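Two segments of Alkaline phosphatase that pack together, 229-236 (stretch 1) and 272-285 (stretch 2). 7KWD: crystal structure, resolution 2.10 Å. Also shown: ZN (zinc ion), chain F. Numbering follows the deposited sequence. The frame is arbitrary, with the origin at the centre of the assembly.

Stretch 1 229-236: GHVPYEID
Stretch 2 272-285: GRIDHANHLNDAGA

A planar cation and an aromatic ring often pack face to face, and the contact between residues 229-236 and 272-285 of alkaline phosphatase shows how the remaining surfaces of such a pair can be used. Stretch 1 runs as an extended loop (phi near -60°, psi near 145° from His230 to Tyr233) as far as Tyr233, at the N-cap position before a helix beginning at Glu234. Stretch 2 is helical through its middle, leaves helical geometry at Asn281 (phi 67°), and starts again after Asp282, whose OD1 caps the new helix by accepting from Ala285 N at 3.1 Å.

Tyr233 (chi1 -66°, chi2 -76°) and Arg273 (chi1 -54°, chi2 -148°, chi3 67°, chi4 -156°) cover the most surface. The guanidinium lies flat on the ring, planes at 21°, with Arg273 CZ 4.0 Å from the Tyr233 centroid and 18° off its normal, a cation-pi arrangement. The opposite face of the guanidinium carries His230 CB, so the cation is sandwiched. Its edge remains free for polar work: Arg273 NH1 donates to Val231 O at 2.9 Å, while Arg273 NE donates to His276 ND1 at 2.9 Å, a nearly straight bond (173°) that ties the arginine to a residue three positions on in its own stretch.

Tyr233 is likewise enclosed. Ala285 CB covers its other face, 4.2 Å from Tyr233 CD1, and Ala277 CB lies 3.7 Å from Tyr233 CE1. Proximity alone does not make a bond: Tyr233 OH is 3.2 Å from Ala277 N, but the angle is poor, and that amide donates to Arg273 O instead.

His230 (chi1 -54°, chi2 -59°) extends the cluster, its ring meeting that of His276 obliquely at 49°, centroids 4.5 Å apart. Toward the other end, Ile235 and Ala285 mark the closest CA approach, 5.7 Å between their CA atoms; one water accepts from Ile235 N (3.0 Å) and donates to Ala285 O (2.6 Å).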

# COMPACT_ATOMS: atom_id res chain seq x y z
N GLY A 229 -18.10 -18.84 -16.44
CA GLY A 229 -16.80 -18.62 -15.82
C GLY A 229 -16.95 -17.98 -14.44
O GLY A 229 -17.77 -18.42 -13.64
N HIS A 230 -16.19 -16.93 -14.16
CA HIS A 230 -16.31 -16.27 -12.87
C HIS A 230 -17.69 -15.63 -12.72
O HIS A 230 -18.34 -15.26 -13.70
CB HIS A 230 -15.27 -15.18 -12.70
CG HIS A 230 -13.88 -15.66 -12.92
ND1 HIS A 230 -13.32 -16.68 -12.19
CD2 HIS A 230 -12.92 -15.25 -13.79
CE1 HIS A 230 -12.08 -16.89 -12.60
NE2 HIS A 230 -11.81 -16.03 -13.56
N VAL A 231 -18.15 -15.52 -11.48
CA VAL A 231 -19.39 -14.79 -11.21
C VAL A 231 -19.19 -13.33 -11.58
O VAL A 231 -18.07 -12.80 -11.40
CB VAL A 231 -19.80 -14.92 -9.73
CG1 VAL A 231 -21.12 -14.24 -9.46
CG2 VAL A 231 -19.86 -16.39 -9.37
N PRO A 232 -20.19 -12.66 -12.15
CA PRO A 232 -20.01 -11.25 -12.51
C PRO A 232 -19.63 -10.37 -11.32
O PRO A 232 -20.05 -10.58 -10.18
CB PRO A 232 -21.39 -10.85 -13.07
CG PRO A 232 -21.96 -12.15 -13.62
CD PRO A 232 -21.44 -13.24 -12.70
N TYR A 233 -18.87 -9.32 -11.64
CA TYR A 233 -18.60 -8.25 -10.68
C TYR A 233 -19.88 -7.73 -10.05
O TYR A 233 -20.92 -7.60 -10.71
CB TYR A 233 -17.89 -7.11 -11.38
CG TYR A 233 -16.52 -7.39 -11.88
CD1 TYR A 233 -15.44 -7.46 -11.00
CD2 TYR A 233 -16.28 -7.54 -13.26
CE1 TYR A 233 -14.14 -7.69 -11.48
CE2 TYR A 233 -15.00 -7.77 -13.74
CZ TYR A 233 -13.93 -7.85 -12.84
OH TYR A 233 -12.65 -8.08 -13.27
N GLU A 234 -19.77 -7.37 -8.77
CA GLU A 234 -20.86 -6.67 -8.09
C GLU A 234 -21.41 -5.49 -8.91
O GLU A 234 -22.62 -5.28 -8.99
CB GLU A 234 -20.40 -6.19 -6.71
CG GLU A 234 -21.44 -5.38 -5.94
CD GLU A 234 -22.69 -6.15 -5.54
OE1 GLU A 234 -22.72 -7.41 -5.58
OE2 GLU A 234 -23.67 -5.47 -5.20
N ILE A 235 -20.53 -4.69 -9.51
CA ILE A 235 -21.05 -3.51 -10.22
C ILE A 235 -21.99 -3.95 -11.34
O ILE A 235 -22.99 -3.28 -11.62
CB ILE A 235 -19.89 -2.64 -10.74
CG1 ILE A 235 -20.44 -1.28 -11.19
CG2 ILE A 235 -19.11 -3.32 -11.87
CD1 ILE A 235 -19.38 -0.27 -11.58
N ASP A 236 -21.71 -5.08 -11.97
CA ASP A 236 -22.54 -5.55 -13.07
C ASP A 236 -23.81 -6.21 -12.54
O ASP A 236 -24.90 -5.95 -13.05
CB ASP A 236 -21.71 -6.50 -13.95
CG ASP A 236 -20.50 -5.80 -14.59
OD1 ASP A 236 -20.61 -4.61 -14.95
OD2 ASP A 236 -19.42 -6.43 -14.75
N GLY A 272 -13.06 -12.87 -4.66
CA GLY A 272 -11.98 -13.19 -5.56
C GLY A 272 -11.81 -12.30 -6.74
O GLY A 272 -10.82 -12.45 -7.48
N ARG A 273 -12.74 -11.37 -6.98
CA ARG A 273 -12.66 -10.55 -8.19
C ARG A 273 -12.23 -9.12 -7.90
O ARG A 273 -12.10 -8.32 -8.84
CB ARG A 273 -14.01 -10.57 -8.93
CG ARG A 273 -14.49 -12.03 -9.21
CD ARG A 273 -15.30 -12.19 -10.51
NE ARG A 273 -14.45 -11.95 -11.67
CZ ARG A 273 -14.90 -11.58 -12.86
NH1 ARG A 273 -16.20 -11.41 -13.07
NH2 ARG A 273 -14.03 -11.38 -13.83
N ILE A 274 -11.94 -8.80 -6.64
CA ILE A 274 -11.17 -7.60 -6.35
C ILE A 274 -9.89 -7.62 -7.17
O ILE A 274 -9.56 -6.65 -7.86
CB ILE A 274 -10.87 -7.49 -4.85
CG1 ILE A 274 -12.17 -7.30 -4.05
CG2 ILE A 274 -9.85 -6.39 -4.59
CD1 ILE A 274 -11.98 -7.52 -2.54
N ASP A 275 -9.16 -8.75 -7.11
CA ASP A 275 -7.97 -8.97 -7.93
C ASP A 275 -8.26 -8.69 -9.40
O ASP A 275 -7.56 -7.90 -10.04
CB ASP A 275 -7.49 -10.41 -7.72
CG ASP A 275 -6.23 -10.73 -8.47
OD1 ASP A 275 -5.20 -10.05 -8.20
OD2 ASP A 275 -6.28 -11.67 -9.30
N HIS A 276 -9.33 -9.28 -9.93
CA HIS A 276 -9.61 -9.16 -11.35
C HIS A 276 -9.87 -7.72 -11.75
O HIS A 276 -9.36 -7.25 -12.77
CB HIS A 276 -10.82 -10.02 -11.72
CG HIS A 276 -10.60 -11.48 -11.46
ND1 HIS A 276 -11.60 -12.41 -11.57
CD2 HIS A 276 -9.50 -12.15 -11.07
CE1 HIS A 276 -11.12 -13.61 -11.28
NE2 HIS A 276 -9.85 -13.48 -10.97
N ALA A 277 -10.67 -7.00 -10.96
CA ALA A 277 -10.92 -5.61 -11.29
C ALA A 277 -9.63 -4.82 -11.24
O ALA A 277 -9.42 -3.91 -12.05
CB ALA A 277 -11.94 -5.01 -10.33
N ASN A 278 -8.76 -5.14 -10.28
CA ASN A 278 -7.50 -4.41 -10.20
C ASN A 278 -6.64 -4.70 -11.41
O ASN A 278 -5.89 -3.83 -11.86
CB ASN A 278 -6.76 -4.75 -8.92
CG ASN A 278 -7.40 -4.09 -7.69
OD1 ASN A 278 -8.13 -3.11 -7.79
ND2 ASN A 278 -7.12 -4.66 -6.53
N HIS A 279 -6.72 -5.95 -11.92
CA HIS A 279 -6.06 -6.30 -13.18
C HIS A 279 -6.58 -5.44 -14.33
O HIS A 279 -5.80 -4.92 -15.13
CB HIS A 279 -6.29 -7.78 -13.49
CG HIS A 279 -5.36 -8.71 -12.79
ND1 HIS A 279 -3.99 -8.58 -12.85
CD2 HIS A 279 -5.60 -9.79 -12.00
CE1 HIS A 279 -3.43 -9.55 -12.15
NE2 HIS A 279 -4.39 -10.31 -11.65
N LEU A 280 -7.91 -5.28 -14.42
CA LEU A 280 -8.46 -4.40 -15.46
C LEU A 280 -8.06 -2.93 -15.28
O LEU A 280 -8.17 -2.16 -16.24
CB LEU A 280 -9.99 -4.46 -15.48
CG LEU A 280 -10.63 -5.84 -15.43
CD1 LEU A 280 -12.11 -5.73 -15.48
CD2 LEU A 280 -10.12 -6.67 -16.56
N ASN A 281 -7.62 -2.53 -14.09
CA ASN A 281 -7.40 -1.12 -13.75
C ASN A 281 -8.73 -0.39 -13.71
O ASN A 281 -8.82 0.75 -14.18
CB ASN A 281 -6.45 -0.41 -14.71
CG ASN A 281 -4.99 -0.73 -14.47
OD1 ASN A 281 -4.15 -0.04 -15.01
ND2 ASN A 281 -4.69 -1.79 -13.69
N ASP A 282 -9.77 -1.05 -13.21
CA ASP A 282 -11.12 -0.51 -13.14
C ASP A 282 -11.48 -0.23 -11.68
O ASP A 282 -12.01 -1.08 -10.96
CB ASP A 282 -12.09 -1.49 -13.77
CG ASP A 282 -13.52 -0.97 -13.79
OD1 ASP A 282 -13.80 0.04 -13.09
OD2 ASP A 282 -14.36 -1.59 -14.48
N ALA A 283 -11.22 1.01 -11.26
CA ALA A 283 -11.44 1.38 -9.87
C ALA A 283 -12.88 1.21 -9.43
O ALA A 283 -13.16 0.89 -8.26
CB ALA A 283 -10.97 2.83 -9.65
N GLY A 284 -13.83 1.43 -10.34
CA GLY A 284 -15.23 1.31 -9.96
C GLY A 284 -15.64 -0.13 -9.74
O GLY A 284 -16.45 -0.44 -8.86
N ALA A 285 -15.11 -1.04 -10.55
CA ALA A 285 -15.40 -2.45 -10.30
C ALA A 285 -14.74 -2.93 -8.99
O ALA A 285 -15.37 -3.65 -8.20
CB ALA A 285 -14.94 -3.31 -11.47
ZN ZN F . -4.44 -11.84 -10.04
O HOH W 1 -17.62 -4.83 -8.92